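CRISPR pre-crRNA endoribonuclease Cas5d (Mannheimia succiniciproducens, PDB 3KG4) is an endoribonuclease that processes CRISPR precursor transcripts into crRNA for adaptive immunity against mobile genetic elements, and needs no metal cofactor. Local coordinates at residues P21-V25 with E26-Y30. Sequence-based numbering, arbitrary orientation.
Sequences PEMKV and ERVSY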
ATOM      1  N   PRO A  21       1.030   0.633  16.217  1.00 34.98           N
ATOM      2  CA  PRO A  21       0.315  -0.167  17.229  1.00 37.22           C
ATOM      3  C   PRO A  21       0.792   0.091  18.654  1.00 38.43           C
ATOM      4  O   PRO A  21       0.005  -0.043  19.595  1.00 39.51           O
ATOM      5  CB  PRO A  21       0.564  -1.615  16.778  1.00 37.69           C
ATOM      6  CG  PRO A  21       1.914  -1.554  16.037  1.00 37.10           C
ATOM      7  CD  PRO A  21       1.917  -0.185  15.363  1.00 35.66           C
ATOM      8  N   GLU A  22       2.038   0.528  18.812  1.00 39.60           N
ATOM      9  CA  GLU A  22       2.620   0.739  20.140  1.00 40.43           C
ATOM     10  C   GLU A  22       2.231   2.054  20.815  1.00 40.89           C
ATOM     11  O   GLU A  22       2.467   2.217  22.018  1.00 41.77           O
ATOM     12  CB  GLU A  22       4.156   0.601  20.079  1.00 41.10           C
ATOM     13  CG  GLU A  22       4.926   1.821  19.532  1.00 40.99           C
ATOM     14  CD  GLU A  22       4.845   1.988  18.004  1.00 41.60           C
ATOM     15  OE1 GLU A  22       4.185   1.193  17.319  1.00 42.43           O
ATOM     16  OE2 GLU A  22       5.454   2.939  17.489  1.00 40.52           O
ATOM     17  N   MET A  23       1.673   3.005  20.064  1.00 40.69           N
ATOM     18  CA  MET A  23       1.254   4.289  20.643  1.00 40.63           C
ATOM     19  C   MET A  23      -0.261   4.182  20.931  1.00 41.20           C
ATOM     20  O   MET A  23      -1.113   4.236  20.041  1.00 40.12           O
ATOM     21  CB  MET A  23       1.665   5.466  19.753  1.00 40.73           C
ATOM     22  CG  MET A  23       3.258   5.640  19.667  1.00 39.93           C
ATOM     23  SD  MET A  23       3.831   7.014  18.636  1.00 38.01           S
ATOM     24  CE  MET A  23       3.633   8.470  19.708  1.00 39.05           C
ATOM     25  N   LYS A  24      -0.562   3.953  22.208  1.00 42.84           N
ATOM     26  CA  LYS A  24      -1.900   3.554  22.653  1.00 43.74           C
ATOM     27  C   LYS A  24      -2.718   4.732  23.161  1.00 43.97           C
ATOM     28  O   LYS A  24      -3.926   4.634  23.198  1.00 43.86           O
ATOM     29  CB  LYS A  24      -1.805   2.524  23.800  1.00 44.91           C
ATOM     30  CG  LYS A  24      -0.850   1.370  23.596  1.00 45.82           C
ATOM     31  CD  LYS A  24      -1.433   0.230  22.782  1.00 47.02           C
ATOM     32  CE  LYS A  24      -0.516  -0.991  22.863  1.00 46.91           C
ATOM     33  NZ  LYS A  24      -0.812  -2.022  21.826  1.00 48.63           N
ATOM     34  N   VAL A  25      -2.088   5.826  23.598  1.00 44.39           N
ATOM     35  CA  VAL A  25      -2.872   6.936  24.187  1.00 44.24           C
ATOM     36  C   VAL A  25      -3.680   7.593  23.076  1.00 43.04           C
ATOM     37  O   VAL A  25      -4.921   7.725  23.170  1.00 45.15           O
ATOM     38  CB  VAL A  25      -2.021   8.014  24.999  1.00 45.03           C
ATOM     39  CG1 VAL A  25      -0.885   7.363  25.795  1.00 45.35           C
ATOM     40  CG2 VAL A  25      -1.455   9.116  24.093  1.00 45.56           C
ATOM     41  N   GLU A  26      -2.996   7.951  21.994  1.00 39.22           N
ATOM     42  CA  GLU A  26      -3.636   8.620  20.888  1.00 36.31           C
ATOM     43  C   GLU A  26      -3.135   7.934  19.608  1.00 32.82           C
ATOM     44  O   GLU A  26      -2.083   7.301  19.595  1.00 31.98           O
ATOM     45  CB  GLU A  26      -3.360  10.155  20.906  1.00 36.36           C
ATOM     46  CG  GLU A  26      -2.227  10.647  20.044  1.00 37.51           C
ATOM     47  CD  GLU A  26      -1.670  12.027  20.432  1.00 37.22           C
ATOM     48  OE1 GLU A  26      -2.443  13.031  20.532  1.00 37.31           O
ATOM     49  OE2 GLU A  26      -0.433  12.061  20.625  1.00 29.17           O
ATOM     50  N   ARG A  27      -3.926   8.062  18.567  1.00 30.26           N
ATOM     51  CA  ARG A  27      -3.635   7.461  17.282  1.00 29.09           C
ATOM     52  C   ARG A  27      -2.550   8.309  16.596  1.00 26.17           C
ATOM     53  O   ARG A  27      -2.700   9.514  16.444  1.00 24.61           O
ATOM     54  CB  ARG A  27      -4.903   7.462  16.479  1.00 29.79           C
ATOM     55  CG  ARG A  27      -4.864   6.828  15.145  1.00 33.89           C
ATOM     56  CD  ARG A  27      -6.318   6.567  14.609  1.00 38.64           C
ATOM     57  NE  ARG A  27      -7.005   5.482  15.327  1.00 40.66           N
ATOM     58  CZ  ARG A  27      -8.147   4.902  14.933  1.00 43.63           C
ATOM     59  NH1 ARG A  27      -8.784   5.272  13.818  1.00 41.90           N
ATOM     60  NH2 ARG A  27      -8.671   3.934  15.670  1.00 45.19           N
ATOM     61  N   VAL A  28      -1.471   7.654  16.217  1.00 24.33           N
ATOM     62  CA  VAL A  28      -0.342   8.281  15.515  1.00 23.81           C
ATOM     63  C   VAL A  28       0.044   7.408  14.314  1.00 22.53           C
ATOM     64  O   VAL A  28       0.213   6.214  14.464  1.00 22.39           O
ATOM     65  CB  VAL A  28       0.907   8.393  16.416  1.00 25.19           C
ATOM     66  CG1 VAL A  28       2.067   9.054  15.655  1.00 23.72           C
ATOM     67  CG2 VAL A  28       0.581   9.200  17.716  1.00 25.09           C
ATOM     68  N   SER A  29       0.125   8.024  13.142  1.00 21.87           N
ATOM     69  CA  SER A  29       0.436   7.290  11.894  1.00 21.89           C
ATOM     70  C   SER A  29       1.935   6.972  11.804  1.00 21.74           C
ATOM     71  O   SER A  29       2.818   7.714  12.270  1.00 21.90           O
ATOM     72  CB  SER A  29       0.030   8.118  10.665  1.00 22.49           C
ATOM     73  OG  SER A  29       0.298   7.451   9.401  1.00 21.53           O
ATOM     74  N   TYR A  30       2.204   5.848  11.173  1.00 21.99           N
ATOM     75  CA  TYR A  30       3.499   5.575  10.643  1.00 20.80           C
ATOM     76  C   TYR A  30       3.842   6.643   9.609  1.00 21.09           C
ATOM     77  O   TYR A  30       2.965   7.397   9.152  1.00 22.09           O
ATOM     78  CB  TYR A  30       3.483   4.249   9.978  1.00 20.86           C
ATOM     79  CG  TYR A  30       3.614   3.040  10.841  1.00 21.49           C
ATOM     80  CD1 TYR A  30       4.777   2.808  11.584  1.00 21.69           C
ATOM     81  CD2 TYR A  30       2.646   2.067  10.829  1.00 19.67           C
ATOM     82  CE1 TYR A  30       4.930   1.646  12.334  1.00 21.37           C
ATOM     83  CE2 TYR A  30       2.785   0.901  11.579  1.00 21.22           C
ATOM     84  CZ  TYR A  30       3.939   0.709  12.324  1.00 20.39           C
ATOM     85  OH  TYR A  30       4.121  -0.438  13.057  1.00 24.84           O
TER
HETATM   86  O   HOH W   1       5.649  -0.250  15.159  1.00 35.77           O
HETATM   87  O   HOH W   2      -1.243   5.007  17.378  1.00 27.26           O
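The phenol oxygen of Tyr30 has two partners: a water lies 2.6 Å from its OH, and the backbone N of Leu192, in the strand 186-195, also bonds to it. The same water donates to Glu22 OE1 at 3.0 Å, so the tyrosine, whose long ring carries the hydroxyl out to both partners, is tied through solvent to the other limb of a surface loop in this Cas5-family, RAMP-type fold. The chain reverses here between strands 15-16 and 27-28, its two limbs running 150° apart. Glu22 suits its place because one carboxylate can serve two partners, OE2 forming a salt bridge with Arg20 while OE1 holds the water. Pro21, a rigid ring rich in CH groups, packs its CD obliquely against the hydroxyl end of the tyrosine, 3.8 Å from Tyr30 CZ. A second water spans the middle of the loop, placed to donate to Met23 O and accepting from Val28 N at 2.9 Å. The same two residues also meet through their side chains: the flexible thioether of Met23, bent at chi3 (80°), lays SD and CE against the branched Val28. Within the first limb, Lys24 folds back three residues, and its NZ donates to Pro21 O at 3.1 Å from above the carbonyl plane. Val28 CG2, anti to its own carbonyl carbon, meets Met23 CE at 3.7 Å.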